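Local coordinates for protein sialidase B (Streptococcus pneumoniae serotype 4, PDB 4XJW) that cleaves terminal sialic acids in alpha-2,3, alpha-2,6 or alpha-2,8 linkage from oligosaccharides, glycoproteins and glycolipids as a family 33 glycosidase, at residues 379-384 and 404-410; 542-546 and 572-576; 584-589 and 600-606. The protein carries 1 engineered substitution. All coordinates share one frame. Residues are numbered along the deposited sequence.

Along the chain the three contacts lie in series; none encloses or crosses another. Interaction 1 comes first, within the all-beta insertion between strands 301-308 and 420-426, which are neighbours in one propeller sheet; it closes a 19-residue excursion containing strands 394-398 and 400-403. On the opposite side of the chain's centre, about 44 Å away between centres, interaction 2 joins the linker leaving the four-stranded sheet that runs from strand 504-510 to strand 541-542 to strand 569-575 of the next. Interaction 3 then closes the hairpin 584-592/597-605 of that second sheet. Interactions 2 and 3 touch: L572 O lies 2.8 Å from V587 N, and W600 packs on L572.

Interaction 1. Residues 379-384 and 404-410; sequences LTVEQY and MNVFYKD
In the antiparallel beta insertion of this sialidase, segment 379-384, a strand from T380 onward, meets a loop whose centre is a type I turn from N405 to Y408. V406 and F407 hold the turn's corners, with Y408 N bonded to N405 O at 2.9 Å; N405 OD1 accepts from F407 N, also at 2.9 Å, an Asx turn suited to asparagine's short carbonyl arm. The two segments start close, T380 and M404 having CA atoms 4.5 Å apart, and M404 N donates to L379 O at 2.9 Å.

M404 loses the most surface here. Its flexible thioether, in a t, t, m rotamer, reaches across to the strand, so that CE lies 3.9 Å from L379 CB and 3.5 Å from T380 O. V381, chi1 m, points toward the loop and is a compact plug between three neighbours: its CG1 touches M404 CG at 3.9 Å and D410 CB at 3.7 Å, while its CG2 sits at the ring edge of Y408, 4.0 Å from CD2.

D410, chi1 m, supplies the polar end. Its carboxylate also bonds H397, and through OD2 it accepts from water 1 at 2.7 Å; that water in turn accepts from E382 N at 2.9 Å. Y384 (chi1 m, chi2 87°), whose CA-CB bond points toward the loop, places its OH to donate to D410 OD1 at 2.7 Å.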
loop_
_atom_site.group_PDB
_atom_site.type_symbol
_atom_site.label_atom_id
_atom_site.label_comp_id
_atom_site.label_asym_id
_atom_site.label_seq_id
_atom_site.Cartn_x
_atom_site.Cartn_y
_atom_site.Cartn_z
ATOM N N LEU A 379 -30.262 0.810 -17.463
ATOM C CA LEU A 379 -29.823 2.143 -17.846
ATOM C C LEU A 379 -28.300 2.173 -17.850
ATOM O O LEU A 379 -27.654 1.376 -17.162
ATOM C CB LEU A 379 -30.374 3.205 -16.901
ATOM C CG LEU A 379 -31.886 3.370 -16.880
ATOM C CD1 LEU A 379 -32.268 4.655 -16.160
ATOM C CD2 LEU A 379 -32.443 3.342 -18.295
ATOM N N THR A 380 -27.731 3.088 -18.629
ATOM C CA THR A 380 -26.281 3.238 -18.704
ATOM C C THR A 380 -25.839 4.671 -18.416
ATOM O O THR A 380 -26.639 5.607 -18.491
ATOM C CB THR A 380 -25.733 2.830 -20.096
ATOM O OG1 THR A 380 -26.272 3.693 -21.106
ATOM C CG2 THR A 380 -26.086 1.388 -20.422
ATOM N N VAL A 381 -24.562 4.823 -18.071
ATOM C CA VAL A 381 -23.893 6.121 -18.077
ATOM C C VAL A 381 -22.658 6.021 -18.968
ATOM O O VAL A 381 -22.263 4.913 -19.360
ATOM C CB VAL A 381 -23.461 6.540 -16.663
ATOM C CG1 VAL A 381 -24.671 6.607 -15.740
ATOM C CG2 VAL A 381 -22.427 5.570 -16.115
ATOM N N GLU A 382 -22.058 7.165 -19.286
ATOM C CA GLU A 382 -20.806 7.182 -20.041
ATOM C C GLU A 382 -19.632 7.194 -19.069
ATOM O O GLU A 382 -19.620 7.957 -18.102
ATOM C CB GLU A 382 -20.737 8.390 -20.974
ATOM C CG GLU A 382 -19.546 8.360 -21.931
ATOM C CD GLU A 382 -19.549 9.534 -22.897
ATOM O OE1 GLU A 382 -20.518 10.321 -22.867
ATOM O OE2 GLU A 382 -18.577 9.669 -23.666
ATOM N N GLN A 383 -18.663 6.319 -19.322
ATOM C CA GLN A 383 -17.483 6.181 -18.470
ATOM C C GLN A 383 -16.535 7.384 -18.596
ATOM O O GLN A 383 -16.524 8.075 -19.620
ATOM C CB GLN A 383 -16.761 4.879 -18.829
ATOM C CG GLN A 383 -15.658 4.449 -17.853
ATOM C CD GLN A 383 -14.932 3.194 -18.310
ATOM O OE1 GLN A 383 -14.195 3.217 -19.296
ATOM N NE2 GLN A 383 -15.139 2.094 -17.596
ATOM N N TYR A 384 -15.756 7.640 -17.543
ATOM C CA TYR A 384 -14.730 8.678 -17.560
ATOM C C TYR A 384 -13.334 8.079 -17.648
ATOM O O TYR A 384 -13.100 6.959 -17.190
ATOM C CB TYR A 384 -14.780 9.509 -16.282
ATOM C CG TYR A 384 -16.009 10.373 -16.110
ATOM C CD1 TYR A 384 -17.163 9.862 -15.527
ATOM C CD2 TYR A 384 -16.002 11.711 -16.494
ATOM C CE1 TYR A 384 -18.286 10.656 -15.347
ATOM C CE2 TYR A 384 -17.117 12.506 -16.317
ATOM C CZ TYR A 384 -18.253 11.978 -15.743
ATOM O OH TYR A 384 -19.368 12.771 -15.565
ATOM N N MET A 404 -25.528 1.899 -15.217
ATOM C CA MET A 404 -25.725 3.003 -14.283
ATOM C C MET A 404 -25.784 2.458 -12.870
ATOM O O MET A 404 -26.613 1.605 -12.567
ATOM C CB MET A 404 -27.021 3.750 -14.611
ATOM C CG MET A 404 -27.386 4.866 -13.631
ATOM S SD MET A 404 -28.970 5.601 -14.074
ATOM C CE MET A 404 -28.522 6.405 -15.616
ATOM N N ASN A 405 -24.904 2.958 -12.009
ATOM C CA ASN A 405 -24.828 2.509 -10.621
ATOM C C ASN A 405 -25.183 3.667 -9.692
ATOM O O ASN A 405 -24.784 4.809 -9.932
ATOM C CB ASN A 405 -23.415 1.987 -10.334
ATOM C CG ASN A 405 -23.311 1.258 -9.012
ATOM O OD1 ASN A 405 -23.480 1.849 -7.953
ATOM N ND2 ASN A 405 -23.012 -0.031 -9.068
ATOM N N VAL A 406 -25.916 3.376 -8.616
ATOM C CA VAL A 406 -26.374 4.426 -7.713
ATOM C C VAL A 406 -25.233 5.111 -6.956
ATOM O O VAL A 406 -25.438 6.149 -6.329
ATOM C CB VAL A 406 -27.442 3.924 -6.710
ATOM C CG1 VAL A 406 -28.687 3.459 -7.440
ATOM C CG2 VAL A 406 -26.871 2.818 -5.815
ATOM N N PHE A 407 -24.036 4.531 -7.022
ATOM C CA PHE A 407 -22.851 5.142 -6.423
ATOM C C PHE A 407 -22.108 6.101 -7.365
ATOM O O PHE A 407 -21.102 6.707 -6.980
ATOM C CB PHE A 407 -21.905 4.041 -5.921
ATOM C CG PHE A 407 -22.336 3.431 -4.612
ATOM C CD1 PHE A 407 -23.226 2.366 -4.587
ATOM C CD2 PHE A 407 -21.857 3.933 -3.410
ATOM C CE1 PHE A 407 -23.626 1.809 -3.377
ATOM C CE2 PHE A 407 -22.264 3.388 -2.193
ATOM C CZ PHE A 407 -23.136 2.328 -2.183
ATOM N N TYR A 408 -22.623 6.267 -8.583
ATOM C CA TYR A 408 -21.918 7.023 -9.616
ATOM C C TYR A 408 -22.373 8.476 -9.711
ATOM O O TYR A 408 -23.516 8.807 -9.385
ATOM C CB TYR A 408 -22.107 6.395 -10.996
ATOM C CG TYR A 408 -21.493 5.032 -11.211
ATOM C CD1 TYR A 408 -20.714 4.416 -10.238
ATOM C CD2 TYR A 408 -21.694 4.365 -12.411
ATOM C CE1 TYR A 408 -20.151 3.160 -10.467
ATOM C CE2 TYR A 408 -21.144 3.127 -12.642
ATOM C CZ TYR A 408 -20.380 2.523 -11.672
ATOM O OH TYR A 408 -19.852 1.273 -11.946
ATOM N N LYS A 409 -21.476 9.320 -10.205
ATOM C CA LYS A 409 -21.753 10.749 -10.364
ATOM C C LYS A 409 -22.861 10.980 -11.391
ATOM O O LYS A 409 -23.696 11.863 -11.217
ATOM C CB LYS A 409 -20.478 11.469 -10.795
ATOM C CG LYS A 409 -20.671 12.931 -11.179
ATOM C CD LYS A 409 -19.338 13.533 -11.590
ATOM C CE LYS A 409 -19.479 14.989 -11.991
ATOM N NZ LYS A 409 -18.171 15.586 -12.392
ATOM N N ASP A 410 -22.888 10.159 -12.437
ATOM C CA ASP A 410 -23.812 10.367 -13.554
ATOM C C ASP A 410 -25.166 9.665 -13.401
ATOM O O ASP A 410 -25.996 9.706 -14.315
ATOM C CB ASP A 410 -23.165 9.923 -14.874
ATOM C CG ASP A 410 -22.023 10.825 -15.316
ATOM O OD1 ASP A 410 -21.629 11.745 -14.567
ATOM O OD2 ASP A 410 -21.507 10.586 -16.435
HETATM O O HOH W 1 -23.063 9.773 -18.513
#

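Interaction 2. Residues 542-546 and 572-576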
loop_
_atom_site.group_PDB
_atom_site.type_symbol
_atom_site.label_atom_id
_atom_site.label_comp_id
_atom_site.label_asym_id
_atom_site.label_seq_id
_atom_site.Cartn_x
_atom_site.Cartn_y
_atom_site.Cartn_z
ATOM N N TYR A 542 -2.180 0.774 27.606
ATOM C CA TYR A 542 -1.184 1.096 26.598
ATOM C C TYR A 542 0.052 0.236 26.724
ATOM O O TYR A 542 0.415 -0.199 27.810
ATOM C CB TYR A 542 -0.803 2.583 26.660
ATOM C CG TYR A 542 -1.982 3.497 26.466
ATOM C CD1 TYR A 542 -2.351 3.925 25.196
ATOM C CD2 TYR A 542 -2.737 3.924 27.552
ATOM C CE1 TYR A 542 -3.439 4.754 25.014
ATOM C CE2 TYR A 542 -3.825 4.751 27.381
ATOM C CZ TYR A 542 -4.167 5.168 26.110
ATOM O OH TYR A 542 -5.251 5.993 25.935
ATOM N N ILE A 543 0.690 -0.021 25.589
ATOM C CA ILE A 543 1.958 -0.714 25.563
ATOM C C ILE A 543 3.064 0.318 25.752
ATOM O O ILE A 543 3.172 1.261 24.972
ATOM C CB ILE A 543 2.124 -1.463 24.215
ATOM C CG1 ILE A 543 1.013 -2.501 24.059
ATOM C CG2 ILE A 543 3.516 -2.081 24.079
ATOM C CD1 ILE A 543 0.982 -3.163 22.691
ATOM N N ASP A 544 3.834 0.172 26.824
ATOM C CA ASP A 544 5.083 0.899 26.948
ATOM C C ASP A 544 6.109 0.019 26.246
ATOM O O ASP A 544 6.082 -1.209 26.389
ATOM C CB ASP A 544 5.471 1.102 28.421
ATOM C CG ASP A 544 4.393 1.800 29.235
ATOM O OD1 ASP A 544 3.703 2.690 28.694
ATOM O OD2 ASP A 544 4.234 1.453 30.426
ATOM N N GLY A 545 6.989 0.628 25.463
ATOM C CA GLY A 545 8.053 -0.120 24.829
ATOM C C GLY A 545 8.034 -0.109 23.313
ATOM O O GLY A 545 8.995 -0.543 22.675
ATOM N N ILE A 546 6.925 0.347 22.737
ATOM C CA ILE A 546 6.836 0.544 21.295
ATOM C C ILE A 546 6.481 2.001 21.069
ATOM O O ILE A 546 5.572 2.506 21.717
ATOM C CB ILE A 546 5.757 -0.344 20.651
ATOM C CG1 ILE A 546 6.066 -1.821 20.890
ATOM C CG2 ILE A 546 5.664 -0.077 19.141
ATOM C CD1 ILE A 546 5.022 -2.748 20.337
ATOM N N LEU A 572 3.263 -8.686 16.967
ATOM C CA LEU A 572 2.789 -7.413 16.447
ATOM C C LEU A 572 3.703 -6.940 15.312
ATOM O O LEU A 572 4.912 -7.156 15.353
ATOM C CB LEU A 572 2.799 -6.361 17.558
ATOM C CG LEU A 572 1.974 -6.544 18.824
ATOM C CD1 LEU A 572 2.076 -5.267 19.669
ATOM C CD2 LEU A 572 0.516 -6.849 18.522
ATOM N N SER A 573 3.121 -6.276 14.317
ATOM C CA SER A 573 3.885 -5.635 13.243
ATOM C C SER A 573 3.522 -4.153 13.200
ATOM O O SER A 573 2.342 -3.811 13.144
ATOM C CB SER A 573 3.545 -6.289 11.905
ATOM O OG SER A 573 3.948 -5.491 10.817
ATOM N N THR A 574 4.537 -3.286 13.204
ATOM C CA THR A 574 4.325 -1.843 13.291
ATOM C C THR A 574 5.639 -1.140 13.046
ATOM O O THR A 574 6.697 -1.704 13.321
ATOM C CB THR A 574 3.811 -1.457 14.709
ATOM O OG1 THR A 574 3.734 -0.027 14.835
ATOM C CG2 THR A 574 4.730 -2.005 15.785
ATOM N N PRO A 575 5.589 0.108 12.547
ATOM C CA PRO A 575 6.776 0.954 12.684
ATOM C C PRO A 575 7.067 1.161 14.173
ATOM O O PRO A 575 6.144 1.227 14.995
ATOM C CB PRO A 575 6.331 2.275 12.049
ATOM C CG PRO A 575 4.826 2.276 12.195
ATOM C CD PRO A 575 4.466 0.829 11.929
ATOM N N ASN A 576 8.339 1.257 14.522
ATOM C CA ASN A 576 8.699 1.619 15.895
ATOM C C ASN A 576 9.528 2.877 15.825
ATOM O O ASN A 576 10.759 2.822 15.731
ATOM C CB ASN A 576 9.488 0.489 16.562
ATOM C CG ASN A 576 9.650 0.693 18.060
ATOM O OD1 ASN A 576 9.425 1.783 18.583
ATOM N ND2 ASN A 576 10.051 -0.364 18.757
HETATM O O HOH W 2 11.155 -0.074 21.553
#
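This is a small, largely buried apolar contact between two neighbouring propeller sheets: the linker 542-546, leaving the outermost strand of one four-stranded sheet, lies against the end of strand 569-575 in the next. Only 221 Å² is buried, and the segments converge toward their C-terminal ends, where the CA atoms of I546 and N576 are 5.8 Å apart.

Three aliphatic side chains make the hydrophobic part. L572 CD1 lies 3.8 Å from I543 CD1 and 3.9 Å from I546 CD1, so one leucine branch fits against both isoleucines. I546, the residue most covered, also sets its CG2 4.0 Å from T574 CG2; beta-branched residues present methyls close to the backbone, which suits so shallow a gap. T574 directs its methyl to I546, while OG1 donates to P575 O at 2.7 Å and also bonds Q548.

Polar bridging replaces direct hydrogen bonds at the more exposed end, by G545 and N576. Water 2 donates to G545 O at 2.5 Å and accepts from N576 ND2 at 3.0 Å. The same asparagine bonds Q547 N through OD1 and Q585 through ND2, an amide being able to do both. G545 has phi 118°, where a side chain would collide with the preceding carbonyl.

P575, facing away from the linker, is about 5 Å side chain to side chain from R581, which by similarity binds substrate. The linker runs from outer strand 541-542 to strand 556-559, the first of the next blade, and packs on its second strand, 569-575; such a passage is typical of the sialidase beta-propeller.

Interaction 3. Residues 584-589 and 600-606; sequences GQLVVG and WKYHYGI. Engineered in segment 600-606: G605 (natural residue Asp).
A beta hairpin with a classic bulge pairs strand 584-589 antiparallel to 600-605, the axes of these short segments 4.7 Å apart at closest and 158° apart in direction. Q585 faces G605 and V587 faces H603 as non-hydrogen-bonded pairs; L586-Y604 and V588-Y602 are hydrogen-bonded. L586 N reaches Y604 O at 3.0 Å, Y604 N reaches L586 O at 2.8 Å, V588 N reaches Y602 O at 2.9 Å and I606 N reaches G584 O at 2.9 Å. At the bulge K601 (phi/psi -95/-35) and Y602 both face V588, whose O accepts from K601 N at 3.0 Å and Y602 N at 3.3 Å; the register shifts by one, so G589 pairs with W600, non-hydrogen-bonded, CA-CA 4.0 Å.

On the Q585/V587 face, W600 (chi1 m, chi2 101°) tips its indole into the hollow left by G589: CE3 comes 3.4 Å from G589 CA, where any CB would clash. V587 CG1 (chi1 t) lies 3.8 Å from W600 CE3 and 3.9 Å from the H603 ring centroid, a CH-pi contact. H603 ND1 donates to Q585 OE1 at 2.9 Å. G605 is engineered, replacing Asp.

On the L586/V588 face, V588 CB meets Y602 CB at 4.0 Å; past the strand end, I606 CD1 fits 4.1 Å from L586 CG. L586 and Y604 press on strand 647-652 and helix 654-657. The hairpin ends a four-stranded propeller blade, 597-605 outermost; W600 reaches across 584-592 to strand 569-575.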
loop_
_atom_site.group_PDB
_atom_site.type_symbol
_atom_site.label_atom_id
_atom_site.label_comp_id
_atom_site.label_asym_id
_atom_site.label_seq_id
_atom_site.Cartn_x
_atom_site.Cartn_y
_atom_site.Cartn_z
ATOM N N GLY A 584 10.490 -0.440 10.793
ATOM C CA GLY A 584 9.510 -1.503 10.958
ATOM C C GLY A 584 10.017 -2.641 11.810
ATOM O O GLY A 584 11.189 -3.013 11.723
ATOM N N GLN A 585 9.144 -3.157 12.667
ATOM C CA GLN A 585 9.515 -4.269 13.540
ATOM C C GLN A 585 8.425 -5.317 13.630
ATOM O O GLN A 585 7.243 -5.015 13.488
ATOM C CB GLN A 585 9.813 -3.773 14.959
ATOM C CG GLN A 585 11.034 -2.882 15.067
ATOM C CD GLN A 585 11.395 -2.558 16.507
ATOM O OE1 GLN A 585 10.638 -2.853 17.438
ATOM N NE2 GLN A 585 12.551 -1.926 16.696
ATOM N N LEU A 586 8.840 -6.549 13.881
ATOM C CA LEU A 586 7.939 -7.530 14.455
ATOM C C LEU A 586 8.298 -7.604 15.925
ATOM O O LEU A 586 9.480 -7.699 16.275
ATOM C CB LEU A 586 8.120 -8.907 13.833
ATOM C CG LEU A 586 7.890 -9.042 12.341
ATOM C CD1 LEU A 586 7.859 -10.520 11.998
ATOM C CD2 LEU A 586 6.598 -8.380 11.914
ATOM N N VAL A 587 7.289 -7.556 16.784
ATOM C CA VAL A 587 7.533 -7.612 18.222
ATOM C C VAL A 587 6.852 -8.862 18.762
ATOM O O VAL A 587 5.641 -9.024 18.613
ATOM C CB VAL A 587 7.026 -6.343 18.933
ATOM C CG1 VAL A 587 7.425 -6.365 20.401
ATOM C CG2 VAL A 587 7.582 -5.071 18.252
ATOM N N VAL A 588 7.635 -9.757 19.368
ATOM C CA VAL A 588 7.097 -11.000 19.908
ATOM C C VAL A 588 6.826 -10.859 21.403
ATOM O O VAL A 588 7.732 -10.519 22.166
ATOM C CB VAL A 588 8.067 -12.173 19.684
ATOM C CG1 VAL A 588 7.480 -13.462 20.239
ATOM C CG2 VAL A 588 8.404 -12.337 18.201
ATOM N N GLY A 589 5.582 -11.095 21.810
ATOM C CA GLY A 589 5.216 -11.033 23.217
ATOM C C GLY A 589 4.779 -12.385 23.747
ATOM O O GLY A 589 4.067 -13.127 23.064
ATOM N N TRP A 600 6.637 -8.211 26.216
ATOM C CA TRP A 600 7.215 -7.998 24.888
ATOM C C TRP A 600 8.723 -8.230 24.914
ATOM O O TRP A 600 9.512 -7.344 25.250
ATOM C CB TRP A 600 6.841 -6.616 24.355
ATOM C CG TRP A 600 5.360 -6.417 24.389
ATOM C CD1 TRP A 600 4.647 -5.708 25.312
ATOM C CD2 TRP A 600 4.396 -6.982 23.486
ATOM N NE1 TRP A 600 3.303 -5.779 25.030
ATOM C CE2 TRP A 600 3.124 -6.551 23.913
ATOM C CE3 TRP A 600 4.491 -7.800 22.354
ATOM C CZ2 TRP A 600 1.954 -6.913 23.244
ATOM C CZ3 TRP A 600 3.331 -8.160 21.701
ATOM C CH2 TRP A 600 2.080 -7.724 22.144
ATOM N N LYS A 601 9.105 -9.450 24.559
ATOM C CA LYS A 601 10.444 -9.960 24.828
ATOM C C LYS A 601 11.439 -9.806 23.672
ATOM O O LYS A 601 12.632 -9.576 23.895
ATOM C CB LYS A 601 10.329 -11.428 25.230
ATOM C CG LYS A 601 11.625 -12.090 25.644
ATOM C CD LYS A 601 11.325 -13.506 26.155
ATOM C CE LYS A 601 12.559 -14.219 26.671
ATOM N NZ LYS A 601 12.187 -15.549 27.249
ATOM N N TYR A 602 10.958 -9.944 22.441
ATOM C CA TYR A 602 11.830 -9.888 21.267
ATOM C C TYR A 602 11.384 -8.796 20.290
ATOM O O TYR A 602 10.189 -8.633 20.046
ATOM C CB TYR A 602 11.833 -11.240 20.545
ATOM C CG TYR A 602 12.273 -12.414 21.396
ATOM C CD1 TYR A 602 13.617 -12.635 21.661
ATOM C CD2 TYR A 602 11.344 -13.314 21.906
ATOM C CE1 TYR A 602 14.026 -13.710 22.420
ATOM C CE2 TYR A 602 11.739 -14.393 22.664
ATOM C CZ TYR A 602 13.086 -14.582 22.921
ATOM O OH TYR A 602 13.498 -15.647 23.679
ATOM N N HIS A 603 12.345 -8.045 19.750
ATOM C CA HIS A 603 12.081 -7.051 18.703
ATOM C C HIS A 603 12.935 -7.394 17.486
ATOM O O HIS A 603 14.161 -7.450 17.591
ATOM C CB HIS A 603 12.470 -5.648 19.183
ATOM C CG HIS A 603 11.582 -5.103 20.256
ATOM N ND1 HIS A 603 10.751 -4.020 20.056
ATOM C CD2 HIS A 603 11.404 -5.479 21.546
ATOM C CE1 HIS A 603 10.093 -3.761 21.172
ATOM N NE2 HIS A 603 10.474 -4.629 22.093
ATOM N N TYR A 604 12.302 -7.621 16.335
ATOM C CA TYR A 604 13.045 -7.868 15.100
ATOM C C TYR A 604 12.909 -6.692 14.146
ATOM O O TYR A 604 11.803 -6.313 13.779
ATOM C CB TYR A 604 12.536 -9.128 14.400
ATOM C CG TYR A 604 13.106 -9.297 13.004
ATOM C CD1 TYR A 604 14.408 -9.755 12.811
ATOM C CD2 TYR A 604 12.344 -8.993 11.881
ATOM C CE1 TYR A 604 14.937 -9.895 11.535
ATOM C CE2 TYR A 604 12.858 -9.134 10.612
ATOM C CZ TYR A 604 14.155 -9.584 10.442
ATOM O OH TYR A 604 14.660 -9.722 9.167
ATOM N N GLY A 605 14.032 -6.125 13.735
ATOM C CA GLY A 605 14.007 -5.023 12.775
ATOM C C GLY A 605 13.850 -5.551 11.349
ATOM O O GLY A 605 14.702 -6.284 10.854
ATOM N N ILE A 606 12.761 -5.168 10.691
ATOM C CA ILE A 606 12.492 -5.593 9.312
ATOM C C ILE A 606 13.575 -5.072 8.352
ATOM O O ILE A 606 14.009 -5.763 7.430
ATOM C CB ILE A 606 11.101 -5.098 8.871
ATOM C CG1 ILE A 606 10.000 -5.791 9.677
ATOM C CG2 ILE A 606 10.889 -5.336 7.374
ATOM C CD1 ILE A 606 9.606 -7.131 9.101
#